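Putative sugar binding protein (PDB 3KNZ) probably binds phosphorylated sugars or related carbohydrate derivatives through SIS-type domains, as in the isomerase part of glucosamine-6-phosphate synthase. Local coordinates at residues Ala208-Leu220 against Tyr301-Leu314. Sequence-based numbering, arbitrary orientation.
Sequences ASQAWAQTNALAL and YRIGPQVENNGLNL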
loop_
_atom_site.group_PDB
_atom_site.type_symbol
_atom_site.label_atom_id
_atom_site.label_comp_id
_atom_site.label_asym_id
_atom_site.label_seq_id
_atom_site.Cartn_x
_atom_site.Cartn_y
_atom_site.Cartn_z
ATOM N N ALA A 208 23.590 21.193 -5.715
ATOM C CA ALA A 208 23.462 21.395 -4.280
ATOM C C ALA A 208 23.311 20.055 -3.568
ATOM O O ALA A 208 23.852 19.852 -2.483
ATOM C CB ALA A 208 22.273 22.305 -3.980
ATOM N N SER A 209 22.579 19.138 -4.190
ATOM C CA SER A 209 22.373 17.805 -3.631
ATOM C C SER A 209 23.676 17.010 -3.567
ATOM O O SER A 209 23.929 16.303 -2.597
ATOM C CB SER A 209 21.336 17.039 -4.454
ATOM O OG SER A 209 20.048 17.619 -4.320
ATOM N N GLN A 210 24.497 17.124 -4.607
ATOM C CA GLN A 210 25.765 16.410 -4.660
ATOM C C GLN A 210 26.669 16.888 -3.537
ATOM O O GLN A 210 27.293 16.090 -2.842
ATOM C CB GLN A 210 26.440 16.617 -6.013
ATOM C CG GLN A 210 27.786 15.929 -6.146
ATOM C CD GLN A 210 28.432 16.126 -7.515
ATOM O OE1 GLN A 210 27.748 16.318 -8.522
ATOM N NE2 GLN A 210 29.753 16.054 -7.557
ATOM N N ALA A 211 26.726 18.199 -3.358
ATOM C CA ALA A 211 27.548 18.790 -2.315
ATOM C C ALA A 211 27.068 18.311 -0.942
ATOM O O ALA A 211 27.865 17.901 -0.094
ATOM C CB ALA A 211 27.499 20.312 -2.411
ATOM N N TRP A 212 25.759 18.354 -0.739
ATOM C CA TRP A 212 25.161 17.909 0.512
ATOM C C TRP A 212 25.430 16.435 0.759
ATOM O O TRP A 212 25.825 16.047 1.859
ATOM C CB TRP A 212 23.660 18.172 0.477
ATOM C CG TRP A 212 22.881 17.504 1.547
ATOM C CD1 TRP A 212 22.782 17.888 2.847
ATOM C CD2 TRP A 212 22.045 16.350 1.399
ATOM N NE1 TRP A 212 21.954 17.028 3.529
ATOM C CE2 TRP A 212 21.488 16.076 2.659
ATOM C CE3 TRP A 212 21.728 15.514 0.326
ATOM C CZ2 TRP A 212 20.623 15.004 2.876
ATOM C CZ3 TRP A 212 20.870 14.448 0.542
ATOM C CH2 TRP A 212 20.328 14.203 1.805
ATOM N N ALA A 213 25.217 15.617 -0.268
ATOM C CA ALA A 213 25.445 14.180 -0.163
ATOM C C ALA A 213 26.907 13.877 0.180
ATOM O O ALA A 213 27.189 12.983 0.972
ATOM C CB ALA A 213 25.044 13.485 -1.449
ATOM N N GLN A 214 27.840 14.620 -0.409
ATOM C CA GLN A 214 29.255 14.409 -0.106
ATOM C C GLN A 214 29.595 14.879 1.317
ATOM O O GLN A 214 30.399 14.247 1.989
ATOM C CB GLN A 214 30.151 15.067 -1.160
ATOM C CG GLN A 214 30.067 14.367 -2.518
ATOM C CD GLN A 214 30.817 15.086 -3.630
ATOM O OE1 GLN A 214 31.429 16.132 -3.417
ATOM N NE2 GLN A 214 30.766 14.523 -4.831
ATOM N N THR A 215 28.965 15.958 1.783
ATOM C CA THR A 215 29.207 16.461 3.142
ATOM C C THR A 215 28.675 15.499 4.203
ATOM O O THR A 215 29.261 15.371 5.276
ATOM C CB THR A 215 28.551 17.848 3.395
ATOM O OG1 THR A 215 29.008 18.800 2.421
ATOM C CG2 THR A 215 28.892 18.357 4.807
ATOM N N ASN A 216 27.569 14.825 3.903
ATOM C CA ASN A 216 26.958 13.881 4.844
ATOM C C ASN A 216 27.104 12.425 4.407
ATOM O O ASN A 216 26.292 11.565 4.764
ATOM C CB ASN A 216 25.497 14.258 5.037
ATOM C CG ASN A 216 25.350 15.624 5.652
ATOM O OD1 ASN A 216 25.782 15.847 6.781
ATOM N ND2 ASN A 216 24.750 16.554 4.916
ATOM N N ALA A 217 28.169 12.162 3.651
ATOM C CA ALA A 217 28.466 10.831 3.131
ATOM C C ALA A 217 28.682 9.815 4.247
ATOM O O ALA A 217 27.840 8.943 4.477
ATOM C CB ALA A 217 29.711 10.891 2.232
ATOM N N LEU A 218 29.817 9.954 4.933
ATOM C CA LEU A 218 30.240 9.037 6.001
ATOM C C LEU A 218 29.164 8.737 7.058
ATOM O O LEU A 218 28.940 7.574 7.408
ATOM C CB LEU A 218 31.516 9.574 6.675
ATOM C CG LEU A 218 32.762 9.610 5.776
ATOM C CD1 LEU A 218 33.895 10.419 6.404
ATOM C CD2 LEU A 218 33.221 8.188 5.429
ATOM N N ALA A 219 28.500 9.776 7.563
ATOM C CA ALA A 219 27.477 9.595 8.588
ATOM C C ALA A 219 26.405 8.595 8.145
ATOM O O ALA A 219 26.050 7.675 8.894
ATOM C CB ALA A 219 26.848 10.938 8.944
ATOM N N LEU A 220 25.900 8.767 6.924
ATOM C CA LEU A 220 24.851 7.886 6.402
ATOM C C LEU A 220 25.356 6.470 6.120
ATOM O O LEU A 220 24.593 5.509 6.216
ATOM C CB LEU A 220 24.178 8.500 5.168
ATOM C CG LEU A 220 23.287 9.718 5.454
ATOM C CD1 LEU A 220 22.911 10.430 4.169
ATOM C CD2 LEU A 220 22.040 9.326 6.228
ATOM N N TYR A 301 18.511 14.318 9.319
ATOM C CA TYR A 301 18.792 15.126 8.127
ATOM C C TYR A 301 17.494 15.665 7.534
ATOM O O TYR A 301 16.661 14.899 7.059
ATOM C CB TYR A 301 19.503 14.268 7.078
ATOM C CG TYR A 301 20.742 13.572 7.592
ATOM C CD1 TYR A 301 20.650 12.359 8.272
ATOM C CD2 TYR A 301 22.004 14.124 7.403
ATOM C CE1 TYR A 301 21.772 11.725 8.748
ATOM C CE2 TYR A 301 23.130 13.495 7.873
ATOM C CZ TYR A 301 23.011 12.299 8.544
ATOM O OH TYR A 301 24.140 11.667 9.006
ATOM N N ARG A 302 17.337 16.982 7.546
ATOM C CA ARG A 302 16.125 17.623 7.057
ATOM C C ARG A 302 16.367 18.341 5.735
ATOM O O ARG A 302 17.385 18.996 5.551
ATOM C CB ARG A 302 15.583 18.578 8.133
ATOM C CG ARG A 302 15.079 17.841 9.381
ATOM C CD ARG A 302 14.891 18.743 10.597
ATOM N NE ARG A 302 13.826 19.736 10.446
ATOM C CZ ARG A 302 12.540 19.522 10.707
ATOM N NH1 ARG A 302 12.130 18.336 11.115
ATOM N NH2 ARG A 302 11.653 20.486 10.547
ATOM N N ILE A 303 15.420 18.198 4.814
ATOM C CA ILE A 303 15.515 18.788 3.489
ATOM C C ILE A 303 14.363 19.741 3.250
ATOM O O ILE A 303 13.210 19.337 3.253
ATOM C CB ILE A 303 15.446 17.705 2.401
ATOM C CG1 ILE A 303 16.604 16.708 2.553
ATOM C CG2 ILE A 303 15.465 18.347 1.019
ATOM C CD1 ILE A 303 16.422 15.426 1.741
ATOM N N GLY A 304 14.678 21.012 3.034
ATOM C CA GLY A 304 13.644 22.012 2.783
ATOM C C GLY A 304 14.223 23.396 2.605
ATOM O O GLY A 304 15.423 23.589 2.772
ATOM N N PRO A 305 13.374 24.369 2.255
ATOM C CA PRO A 305 13.812 25.751 2.073
ATOM C C PRO A 305 14.092 26.489 3.375
ATOM O O PRO A 305 14.952 27.361 3.400
ATOM C CB PRO A 305 12.638 26.406 1.339
ATOM C CG PRO A 305 11.470 25.577 1.675
ATOM C CD PRO A 305 11.971 24.176 1.860
ATOM N N GLN A 306 13.389 26.150 4.451
ATOM C CA GLN A 306 13.600 26.846 5.725
ATOM C C GLN A 306 14.189 25.987 6.851
ATOM O O GLN A 306 14.129 26.357 8.015
ATOM C CB GLN A 306 12.313 27.554 6.157
ATOM C CG GLN A 306 12.075 28.830 5.350
ATOM C CD GLN A 306 10.821 29.579 5.753
ATOM O OE1 GLN A 306 9.700 29.143 5.479
ATOM N NE2 GLN A 306 11.006 30.741 6.372
ATOM N N VAL A 307 14.782 24.854 6.503
ATOM C CA VAL A 307 15.391 24.004 7.509
ATOM C C VAL A 307 16.636 24.706 8.031
ATOM O O VAL A 307 17.314 25.420 7.283
ATOM C CB VAL A 307 15.746 22.606 6.955
ATOM C CG1 VAL A 307 14.489 21.913 6.441
ATOM C CG2 VAL A 307 16.800 22.696 5.861
ATOM N N GLU A 308 16.927 24.522 9.317
ATOM C CA GLU A 308 18.095 25.153 9.919
ATOM C C GLU A 308 19.340 24.764 9.138
ATOM O O GLU A 308 19.498 23.612 8.728
ATOM C CB GLU A 308 18.262 24.766 11.385
ATOM C CG GLU A 308 19.333 25.600 12.070
ATOM C CD GLU A 308 19.612 25.168 13.489
ATOM O OE1 GLU A 308 19.078 24.119 13.911
ATOM O OE2 GLU A 308 20.379 25.879 14.177
ATOM N N ASN A 309 20.241 25.720 8.967
ATOM C CA ASN A 309 21.415 25.496 8.146
ATOM C C ASN A 309 22.645 24.953 8.887
ATOM O O ASN A 309 23.697 25.589 8.900
ATOM C CB ASN A 309 21.755 26.791 7.407
ATOM C CG ASN A 309 22.562 26.551 6.148
ATOM O OD1 ASN A 309 23.060 25.451 5.911
ATOM N ND2 ASN A 309 22.680 27.585 5.323
ATOM N N ASN A 310 22.500 23.784 9.513
ATOM C CA ASN A 310 23.630 23.084 10.130
ATOM C C ASN A 310 24.260 22.273 9.006
ATOM O O ASN A 310 23.785 22.327 7.867
ATOM C CB ASN A 310 23.178 22.171 11.267
ATOM C CG ASN A 310 22.198 21.093 10.810
ATOM O OD1 ASN A 310 21.944 20.912 9.618
ATOM N ND2 ASN A 310 21.642 20.369 11.768
ATOM N N GLY A 311 25.301 21.505 9.289
ATOM C CA GLY A 311 25.939 20.731 8.221
ATOM C C GLY A 311 25.080 19.596 7.686
ATOM O O GLY A 311 25.136 19.253 6.502
ATOM N N LEU A 312 24.262 19.034 8.567
ATOM C CA LEU A 312 23.431 17.876 8.251
ATOM C C LEU A 312 22.317 18.124 7.229
ATOM O O LEU A 312 22.132 17.336 6.302
ATOM C CB LEU A 312 22.804 17.350 9.544
ATOM C CG LEU A 312 23.775 17.027 10.684
ATOM C CD1 LEU A 312 22.992 16.671 11.947
ATOM C CD2 LEU A 312 24.743 15.913 10.295
ATOM N N ASN A 313 21.572 19.210 7.409
ATOM C CA ASN A 313 20.423 19.501 6.551
ATOM C C ASN A 313 20.774 20.003 5.165
ATOM O O ASN A 313 21.895 20.441 4.915
ATOM C CB ASN A 313 19.535 20.552 7.212
ATOM C CG ASN A 313 18.988 20.104 8.531
ATOM O OD1 ASN A 313 18.986 18.917 8.845
ATOM N ND2 ASN A 313 18.522 21.055 9.327
ATOM N N LEU A 314 19.793 19.921 4.267
ATOM C CA LEU A 314 19.913 20.456 2.918
ATOM C C LEU A 314 18.984 21.644 2.808
ATOM O O LEU A 314 17.836 21.508 2.381
ATOM C CB LEU A 314 19.564 19.417 1.841
ATOM C CG LEU A 314 19.444 19.966 0.403
ATOM C CD1 LEU A 314 20.591 20.929 0.056
ATOM C CD2 LEU A 314 19.329 18.836 -0.635
#
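The indole of Trp-212 is the bump that fills a hollow walled by Leu-314, the Leu-312 carbonyl, Tyr-301 CB and Ile-303 CD1. Leu-314 CB sits over one face of its five-membered ring, 3.7 Å from the centroid, a CH-pi contact almost on the ring normal. At the edge, Trp-212 NE1 gives a hydrogen bond of 2.8 Å to Leu-312 O, which lies close to the ring plane. The far end of the ring, Trp-212 CH2, meets Ile-303 CD1 at 4.1 Å. With CG anti to the backbone N (chi1 167°), the indole extends from helix 185-215 into this hollow.

One helical turn on, Asn-216 ND2 reaches Gly-311 O at 3.2 Å, nearly in its own amide plane, while OD1 lies at the edge of the Tyr-301 ring. That ring is the bump from the other segment: it enters the bend where helix 185-215 gives way to helix 217-221, and Leu-220 lies over one face, Leu-220 CD2 3.5 Å from Tyr-301 CE1. The contact thus packs the long helix against the parallel sheet that holds strands 300-304 and 314-315, the latter at its edge, consistent with an SIS-type alpha/beta fold. Two side-chain N-H groups binding successive carbonyls suggest that the loop at Gly-311 and Leu-312 is positioned by directional hydrogen bonds as well as by apolar packing.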